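Local coordinates for putative glucoamylase (Bacteroides fragilis NCTC 9343, PDB 3EU8), which is a putative glucoamylase of the six-hairpin glycosidase clan, probably hydrolysing glucosidic linkages in a carbohydrate that remains undefined, at residues D19-T24 with Q354-L359. Sequence-based numbering, arbitrary orientation.
Sequences DALMDT and QVMHHL. With EDO (1,2-ethanediol), chain O.
Leu-21 sets one methyl squarely on the imidazole of His-357: Leu-21 CD2 lies 3.4 Å from the ring centroid and only 3° off the ring normal, the geometry of a face-on CH-pi contact. Its distances to the ring atoms are nearly equal, so the methyl is centred and favours no single bond of the ring. The leucine extends from helix 18-34 with CG anti to the backbone N (chi1 177°), which carries the branch point across to helix 349-361, and chi2 then turns CD2 onto the ring. The same methyl also meets Met-356, a selenomethionine: Leu-21 CD2 lies 3.6 Å from Met-356 CG. The two side chains run past each other in opposite directions, and Met-356 SE sits 3.8 Å from Leu-21 CG. Beyond it, Met-22, also a selenomethionine, crosses Met-356 at roughly a right angle, Met-22 CG lying 4.0 Å from Met-356 SE. Both selenomethionine side chains continue onto Ile-399 of helix 389-404. This is helix-helix packing between the N-terminal helix 18-34 and helix 349-361 of the putative glucoamylase region, the segment axes 10.8 Å apart and inclined at 69°. Methyl-on-ring and apolar-to-selenium contacts make the joint dispersive, while a hydrogen bond from His-357 NE2 to Asp-18 restrains the ring's rotation and would probably favour a protonated NE2.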
# COMPACT_ATOMS: atom_id res chain seq x y z
N ASP A 19 12.74 15.49 11.97
CA ASP A 19 12.36 14.42 12.88
C ASP A 19 11.03 14.77 13.56
O ASP A 19 10.20 13.91 13.71
CB ASP A 19 13.45 14.18 13.95
CG ASP A 19 14.59 13.26 13.47
OD1 ASP A 19 14.64 12.88 12.27
OD2 ASP A 19 15.45 12.91 14.31
N ALA A 20 10.85 16.03 13.95
CA ALA A 20 9.62 16.47 14.66
C ALA A 20 8.47 16.51 13.69
O ALA A 20 7.37 16.14 14.05
CB ALA A 20 9.78 17.82 15.31
N LEU A 21 8.74 16.97 12.47
CA LEU A 21 7.75 16.91 11.39
C LEU A 21 7.31 15.46 11.13
O LEU A 21 6.11 15.17 11.08
CB LEU A 21 8.26 17.58 10.10
CG LEU A 21 7.29 17.47 8.89
CD1 LEU A 21 5.96 18.14 9.20
CD2 LEU A 21 7.91 18.02 7.62
N MSE A 22 8.25 14.55 10.98
CA MSE A 22 7.89 13.14 10.68
C MSE A 22 7.10 12.52 11.85
O MSE A 22 6.10 11.84 11.61
CB MSE A 22 9.15 12.33 10.37
CG MSE A 22 9.71 12.55 9.03
SE MSE A 22 11.23 11.39 8.64
CE MSE A 22 12.62 12.08 9.73
N ASP A 23 7.55 12.78 13.09
CA ASP A 23 6.87 12.37 14.33
C ASP A 23 5.41 12.82 14.29
O ASP A 23 4.49 12.03 14.50
CB ASP A 23 7.51 13.02 15.57
CG ASP A 23 8.72 12.26 16.12
OD1 ASP A 23 8.86 11.07 15.80
OD2 ASP A 23 9.53 12.86 16.91
N THR A 24 5.22 14.10 14.00
CA THR A 24 3.87 14.69 14.01
C THR A 24 2.97 14.06 12.93
O THR A 24 1.80 13.73 13.21
CB THR A 24 3.94 16.22 13.81
OG1 THR A 24 4.64 16.81 14.92
CG2 THR A 24 2.58 16.80 13.64
N GLN A 354 11.07 17.84 1.53
CA GLN A 354 10.73 19.17 1.04
C GLN A 354 9.23 19.29 0.82
O GLN A 354 8.62 20.29 1.21
CB GLN A 354 11.47 19.49 -0.27
CG GLN A 354 13.02 19.62 -0.17
CD GLN A 354 13.78 19.45 -1.54
OE1 GLN A 354 13.22 19.60 -2.63
NE2 GLN A 354 15.09 19.13 -1.44
N VAL A 355 8.63 18.29 0.16
CA VAL A 355 7.17 18.30 -0.07
C VAL A 355 6.44 18.27 1.28
O VAL A 355 5.52 19.03 1.49
CB VAL A 355 6.70 17.10 -0.98
CG1 VAL A 355 5.18 17.09 -1.11
CG2 VAL A 355 7.38 17.15 -2.32
N MSE A 356 6.89 17.42 2.20
CA MSE A 356 6.23 17.25 3.50
C MSE A 356 6.18 18.57 4.31
O MSE A 356 5.14 18.91 4.88
CB MSE A 356 6.91 16.12 4.29
CG MSE A 356 6.10 15.64 5.54
SE MSE A 356 7.03 14.35 6.67
CE MSE A 356 7.21 12.88 5.32
N HIS A 357 7.29 19.29 4.37
CA HIS A 357 7.34 20.61 5.01
C HIS A 357 6.39 21.61 4.32
O HIS A 357 5.62 22.30 4.97
CB HIS A 357 8.78 21.16 4.98
CG HIS A 357 9.67 20.60 6.04
ND1 HIS A 357 9.66 21.07 7.34
CD2 HIS A 357 10.61 19.63 6.00
CE1 HIS A 357 10.56 20.40 8.05
NE2 HIS A 357 11.14 19.51 7.26
N HIS A 358 6.43 21.64 2.99
CA HIS A 358 5.62 22.56 2.20
C HIS A 358 4.11 22.31 2.34
O HIS A 358 3.30 23.24 2.48
CB HIS A 358 6.09 22.52 0.72
CG HIS A 358 5.29 23.39 -0.21
ND1 HIS A 358 5.54 24.73 -0.39
CD2 HIS A 358 4.26 23.09 -1.03
CE1 HIS A 358 4.67 25.23 -1.25
NE2 HIS A 358 3.89 24.25 -1.66
N LEU A 359 3.72 21.05 2.35
CA LEU A 359 2.35 20.69 2.58
C LEU A 359 1.91 21.04 3.99
O LEU A 359 0.83 21.61 4.18
CB LEU A 359 2.14 19.19 2.29
CG LEU A 359 2.30 18.72 0.83
CD1 LEU A 359 2.00 17.23 0.85
CD2 LEU A 359 1.45 19.52 -0.19
C1 EDO O . 7.14 24.22 9.17
O1 EDO O . 7.28 24.11 10.58
C2 EDO O . 7.97 23.12 8.55
O2 EDO O . 7.11 22.11 8.05